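Local coordinates for type II restriction enzyme MunI (PDB 1D02), which recognises the double-stranded DNA sequence 5'-CAATTG-3' as a homodimer and cleaves it after the first C, at residues Q25-V30 against P82-E87; N29-V34 against P147-F152. The protein carries 1 engineered substitution. All blocks are in the same frame, centred on the assembly; numbering follows the deposited sequence.

Contacts 1 and 2 radiate from one helix, 27-34, to two strands of the same sheet, 84-88 and 148-153, which strand 93-101 separates. Their centres lie about 4 Å apart, and they pack on each other: Phe84 CZ meets Trp149 CE3 at 3.8 Å and Leu27 CD1 meets Val151 CG2 at 3.9 Å. Through these contacts the helix packs its side chains on neighbouring parts of one apolar patch of the sheet. Contact 1 comes closer to the bound nucleic acid, with a nearest atom about 5 Å away against about 8 Å for contact 2. It also holds Pro82-Ala83, whose position fits the Pro-Asp element of the PD-(D/E)XK nuclease fold; Ala83 is engineered from Asp.

Contact 1: residues Q25-V30 against P82-E87. Engineered in segment 82-87: Ala83 (natural residue Asp).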
loop_
_atom_site.group_PDB
_atom_site.type_symbol
_atom_site.label_atom_id
_atom_site.label_comp_id
_atom_site.label_asym_id
_atom_site.label_seq_id
_atom_site.Cartn_x
_atom_site.Cartn_y
_atom_site.Cartn_z
ATOM N N GLN D 25 17.688 18.866 13.111
ATOM C CA GLN D 25 16.414 19.105 12.450
ATOM C C GLN D 25 15.650 17.828 12.163
ATOM O O GLN D 25 16.245 16.799 11.812
ATOM C CB GLN D 25 16.644 19.823 11.124
ATOM C CG GLN D 25 17.230 21.214 11.243
ATOM C CD GLN D 25 17.206 21.945 9.908
ATOM O OE1 GLN D 25 17.294 21.327 8.859
ATOM N NE2 GLN D 25 17.098 23.265 9.950
ATOM N N ASN D 26 14.341 17.887 12.341
ATOM C CA ASN D 26 13.456 16.764 12.034
ATOM C C ASN D 26 12.243 17.427 11.353
ATOM O O ASN D 26 12.173 18.666 11.294
ATOM C CB ASN D 26 13.061 15.990 13.287
ATOM C CG ASN D 26 12.467 16.872 14.358
ATOM O OD1 ASN D 26 11.398 17.449 14.176
ATOM N ND2 ASN D 26 13.166 16.982 15.492
ATOM N N LEU D 27 11.317 16.635 10.822
ATOM C CA LEU D 27 10.186 17.233 10.095
ATOM C C LEU D 27 9.354 18.186 10.940
ATOM O O LEU D 27 8.866 19.221 10.451
ATOM C CB LEU D 27 9.275 16.146 9.502
ATOM C CG LEU D 27 8.094 16.634 8.638
ATOM C CD1 LEU D 27 7.888 15.608 7.509
ATOM C CD2 LEU D 27 6.814 16.806 9.466
ATOM N N TYR D 28 9.179 17.836 12.204
ATOM C CA TYR D 28 8.384 18.653 13.106
ATOM C C TYR D 28 8.989 20.005 13.462
ATOM O O TYR D 28 8.301 21.039 13.327
ATOM C CB TYR D 28 8.063 17.862 14.373
ATOM C CG TYR D 28 7.436 16.535 14.044
ATOM C CD1 TYR D 28 8.206 15.361 13.955
ATOM C CD2 TYR D 28 6.083 16.452 13.770
ATOM C CE1 TYR D 28 7.604 14.132 13.595
ATOM C CE2 TYR D 28 5.486 15.258 13.422
ATOM C CZ TYR D 28 6.235 14.109 13.332
ATOM O OH TYR D 28 5.591 12.953 12.955
ATOM N N ASN D 29 10.240 20.050 13.916
ATOM C CA ASN D 29 10.738 21.388 14.263
ATOM C C ASN D 29 10.949 22.270 13.025
ATOM O O ASN D 29 10.781 23.486 13.089
ATOM C CB ASN D 29 11.969 21.348 15.217
ATOM C CG ASN D 29 13.194 20.641 14.644
ATOM O OD1 ASN D 29 13.239 20.228 13.494
ATOM N ND2 ASN D 29 14.227 20.529 15.482
ATOM N N VAL D 30 11.227 21.648 11.890
ATOM C CA VAL D 30 11.408 22.376 10.636
ATOM C C VAL D 30 10.072 23.022 10.215
ATOM O O VAL D 30 10.008 24.234 9.944
ATOM C CB VAL D 30 11.912 21.412 9.519
ATOM C CG1 VAL D 30 11.656 21.978 8.112
ATOM C CG2 VAL D 30 13.418 21.141 9.714
ATOM N N PRO D 82 -2.032 9.364 11.337
ATOM C CA PRO D 82 -0.962 9.822 10.446
ATOM C C PRO D 82 0.210 10.370 11.249
ATOM O O PRO D 82 0.028 10.846 12.366
ATOM C CB PRO D 82 -1.625 10.927 9.634
ATOM C CG PRO D 82 -3.039 10.505 9.566
ATOM C CD PRO D 82 -3.306 10.035 11.006
ATOM N N ALA D 83 1.407 10.308 10.674
ATOM C CA ALA D 83 2.608 10.836 11.328
ATOM C C ALA D 83 2.465 12.351 11.532
ATOM O O ALA D 83 2.922 12.901 12.538
ATOM C CB ALA D 83 3.832 10.555 10.476
ATOM N N PHE D 84 1.831 13.021 10.574
ATOM C CA PHE D 84 1.646 14.474 10.687
ATOM C C PHE D 84 0.542 14.958 9.756
ATOM O O PHE D 84 -0.003 14.185 8.972
ATOM C CB PHE D 84 2.979 15.201 10.364
ATOM C CG PHE D 84 3.412 15.129 8.906
ATOM C CD1 PHE D 84 3.065 16.137 7.995
ATOM C CD2 PHE D 84 4.184 14.063 8.437
ATOM C CE1 PHE D 84 3.485 16.072 6.671
ATOM C CE2 PHE D 84 4.603 13.994 7.109
ATOM C CZ PHE D 84 4.253 15.004 6.228
ATOM N N ALA D 85 0.161 16.219 9.905
ATOM C CA ALA D 85 -0.798 16.826 8.982
ATOM C C ALA D 85 -0.432 18.284 8.927
ATOM O O ALA D 85 0.083 18.839 9.903
ATOM C CB ALA D 85 -2.256 16.691 9.472
ATOM N N ILE D 86 -0.702 18.901 7.782
ATOM C CA ILE D 86 -0.463 20.330 7.620
ATOM C C ILE D 86 -1.819 20.945 7.286
ATOM O O ILE D 86 -2.457 20.551 6.301
ATOM C CB ILE D 86 0.518 20.625 6.480
ATOM C CG1 ILE D 86 1.903 20.134 6.884
ATOM C CG2 ILE D 86 0.548 22.136 6.192
ATOM C CD1 ILE D 86 2.909 20.196 5.802
ATOM N N GLU D 87 -2.267 21.883 8.118
ATOM C CA GLU D 87 -3.557 22.522 7.853
ATOM C C GLU D 87 -3.407 23.991 7.524
ATOM O O GLU D 87 -2.587 24.689 8.130
ATOM C CB GLU D 87 -4.495 22.425 9.075
ATOM C CG GLU D 87 -5.843 23.162 8.850
ATOM C CD GLU D 87 -6.846 22.947 9.961
ATOM O OE1 GLU D 87 -6.519 22.257 10.949
ATOM O OE2 GLU D 87 -7.975 23.474 9.845
#
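Leu27 and Tyr28, in the first turn of helix 27-34, pack on Phe84 and Ala83 where strand 84-88 begins in the PD-(D/E)XK nuclease fold. Ala83, an engineered replacement of Asp, and Phe84 both face Gly97 of the neighbouring strand, a classic beta bulge. Glu98, placed as the acid of the E-x-K element would be, accepts a weak hydrogen bond from Ala83 N.

The largest share of the buried surface belongs to Phe84. Both methyls of Leu27 lie on one face of its ring, the two side chains crossing at about a right angle. CD2 makes the CH-pi contact, 3.9 Å from the ring centroid and 15° off the normal, while CD1 lies over the same face nearer its far end, 3.7 Å from Phe84 CE2. A first torsion of -176° sets Leu27 CG opposite the backbone N and directs the branch at the sheet. Tyr28 CE2 approaches Phe84 CB at 4.0 Å, and the Tyr28 side chain also touches Leu42 and Ile99, of strands 40-44 and 93-101.

The helix start is fixed by a capping box: Asn29 N donates to Asn26 OD1 (2.9 Å), and Asn26 N returns a bond to Asn29 OD1 (2.8 Å). A single hydrogen bond joins the segments, from Tyr28 OH to Ala83 O at 2.7 Å, and the hydroxyl oxygen stands 52° out of that carbonyl's plane.

Contact 2: residues N29-V34 against P147-F152; sequences NVFNAV and PFWVVF
Phe31 and Trp149 meet carbon to carbon, and the shortest polar bonds within the two segments belong to the helix backbone, Ala33 N to Asn29 O and Val34 N to Val30 O, both 3.0 Å. These i to i+4 bonds belong to helix 27-34, from which Phe31 points toward strand 148-153.

The two side chains arrive from opposite directions. Phe31 CZ touches Trp149 CZ3 at 3.7 Å and lies near the indole plane, at the outer edge of its six-membered ring; Trp149 CH2 is almost as close to the same atom, at 3.8 Å. The planes stand at 80°, but the centroids are 6.0 Å apart and the rings abut at their rims without overlapping, which rules out a T-shaped stack. With CG anti to the backbone N (chi1 -179°), the Trp149 indole reaches toward the helix. Val151 CG2 sits 3.8 Å above the indole, centred on one face, and the His192 ring from helix 186-197 meets Trp149 nearly parallel. Leu189 of that helix also touches Phe31.

With only C-H groups at the interface, helix and strand are joined here by buried apolar packing, whose hold depends on close fit without any directional polar bond.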
loop_
_atom_site.group_PDB
_atom_site.type_symbol
_atom_site.label_atom_id
_atom_site.label_comp_id
_atom_site.label_asym_id
_atom_site.label_seq_id
_atom_site.Cartn_x
_atom_site.Cartn_y
_atom_site.Cartn_z
ATOM N N ASN D 29 10.240 20.050 13.916
ATOM C CA ASN D 29 10.738 21.388 14.263
ATOM C C ASN D 29 10.949 22.270 13.025
ATOM O O ASN D 29 10.781 23.486 13.089
ATOM C CB ASN D 29 11.969 21.348 15.217
ATOM C CG ASN D 29 13.194 20.641 14.644
ATOM O OD1 ASN D 29 13.239 20.228 13.494
ATOM N ND2 ASN D 29 14.227 20.529 15.482
ATOM N N VAL D 30 11.227 21.648 11.890
ATOM C CA VAL D 30 11.408 22.376 10.636
ATOM C C VAL D 30 10.072 23.022 10.215
ATOM O O VAL D 30 10.008 24.234 9.944
ATOM C CB VAL D 30 11.912 21.412 9.519
ATOM C CG1 VAL D 30 11.656 21.978 8.112
ATOM C CG2 VAL D 30 13.418 21.141 9.714
ATOM N N PHE D 31 8.992 22.244 10.172
ATOM C CA PHE D 31 7.738 22.859 9.760
ATOM C C PHE D 31 7.177 23.803 10.820
ATOM O O PHE D 31 6.563 24.813 10.466
ATOM C CB PHE D 31 6.697 21.796 9.366
ATOM C CG PHE D 31 6.802 21.377 7.924
ATOM C CD1 PHE D 31 7.261 20.108 7.571
ATOM C CD2 PHE D 31 6.478 22.282 6.905
ATOM C CE1 PHE D 31 7.388 19.754 6.239
ATOM C CE2 PHE D 31 6.610 21.925 5.563
ATOM C CZ PHE D 31 7.065 20.658 5.234
ATOM N N ASN D 32 7.362 23.487 12.103
ATOM C CA ASN D 32 6.876 24.392 13.146
ATOM C C ASN D 32 7.581 25.735 12.999
ATOM O O ASN D 32 6.961 26.793 13.145
ATOM C CB ASN D 32 7.148 23.818 14.543
ATOM C CG ASN D 32 6.165 22.737 14.924
ATOM O OD1 ASN D 32 6.476 21.834 15.720
ATOM N ND2 ASN D 32 4.955 22.838 14.399
ATOM N N ALA D 33 8.872 25.715 12.698
ATOM C CA ALA D 33 9.574 26.987 12.550
ATOM C C ALA D 33 9.086 27.761 11.333
ATOM O O ALA D 33 8.782 28.957 11.416
ATOM C CB ALA D 33 11.095 26.759 12.436
ATOM N N VAL D 34 9.013 27.076 10.200
ATOM C CA VAL D 34 8.628 27.730 8.957
ATOM C C VAL D 34 7.165 28.191 8.928
ATOM O O VAL D 34 6.766 29.048 8.103
ATOM C CB VAL D 34 9.011 26.823 7.740
ATOM C CG1 VAL D 34 7.851 25.902 7.295
ATOM C CG2 VAL D 34 9.466 27.710 6.610
ATOM N N PRO D 147 -4.240 13.089 -1.837
ATOM C CA PRO D 147 -4.443 13.801 -0.568
ATOM C C PRO D 147 -3.452 13.551 0.555
ATOM O O PRO D 147 -3.694 13.968 1.684
ATOM C CB PRO D 147 -5.855 13.380 -0.178
ATOM C CG PRO D 147 -5.895 11.933 -0.665
ATOM C CD PRO D 147 -5.236 12.014 -2.020
ATOM N N PHE D 148 -2.357 12.858 0.256
ATOM C CA PHE D 148 -1.368 12.558 1.287
ATOM C C PHE D 148 0.029 12.838 0.777
ATOM O O PHE D 148 0.244 13.008 -0.429
ATOM C CB PHE D 148 -1.475 11.082 1.704
ATOM C CG PHE D 148 -1.220 10.114 0.571
ATOM C CD1 PHE D 148 0.080 9.707 0.268
ATOM C CD2 PHE D 148 -2.275 9.615 -0.188
ATOM C CE1 PHE D 148 0.327 8.808 -0.778
ATOM C CE2 PHE D 148 -2.046 8.719 -1.232
ATOM C CZ PHE D 148 -0.750 8.305 -1.539
ATOM N N TRP D 149 0.979 12.887 1.704
ATOM C CA TRP D 149 2.370 13.139 1.353
ATOM C C TRP D 149 3.226 12.222 2.208
ATOM O O TRP D 149 3.178 12.294 3.435
ATOM C CB TRP D 149 2.704 14.607 1.638
ATOM C CG TRP D 149 4.110 15.007 1.291
ATOM C CD1 TRP D 149 4.885 14.505 0.286
ATOM C CD2 TRP D 149 4.859 16.065 1.894
ATOM N NE1 TRP D 149 6.083 15.194 0.223
ATOM C CE2 TRP D 149 6.089 16.157 1.200
ATOM C CE3 TRP D 149 4.610 16.955 2.952
ATOM C CZ2 TRP D 149 7.076 17.102 1.526
ATOM C CZ3 TRP D 149 5.593 17.900 3.280
ATOM C CH2 TRP D 149 6.808 17.960 2.565
ATOM N N VAL D 150 4.004 11.362 1.552
ATOM C CA VAL D 150 4.864 10.423 2.267
ATOM C C VAL D 150 6.304 10.943 2.174
ATOM O O VAL D 150 6.821 11.181 1.082
ATOM C CB VAL D 150 4.790 8.996 1.656
ATOM C CG1 VAL D 150 5.769 8.073 2.372
ATOM C CG2 VAL D 150 3.351 8.415 1.777
ATOM N N VAL D 151 6.911 11.177 3.334
ATOM C CA VAL D 151 8.302 11.627 3.384
ATOM C C VAL D 151 9.171 10.444 3.797
ATOM O O VAL D 151 8.944 9.843 4.864
ATOM C CB VAL D 151 8.478 12.775 4.391
ATOM C CG1 VAL D 151 9.956 13.162 4.483
ATOM C CG2 VAL D 151 7.625 13.984 3.943
ATOM N N PHE D 152 10.127 10.086 2.941
ATOM C CA PHE D 152 11.048 8.976 3.216
ATOM C C PHE D 152 12.324 9.566 3.806
ATOM O O PHE D 152 12.725 10.679 3.441
ATOM C CB PHE D 152 11.381 8.203 1.936
ATOM C CG PHE D 152 10.201 7.467 1.336
ATOM C CD1 PHE D 152 9.437 8.048 0.321
ATOM C CD2 PHE D 152 9.849 6.207 1.794
ATOM C CE1 PHE D 152 8.331 7.384 -0.233
ATOM C CE2 PHE D 152 8.745 5.527 1.252
ATOM C CZ PHE D 152 7.981 6.114 0.236
#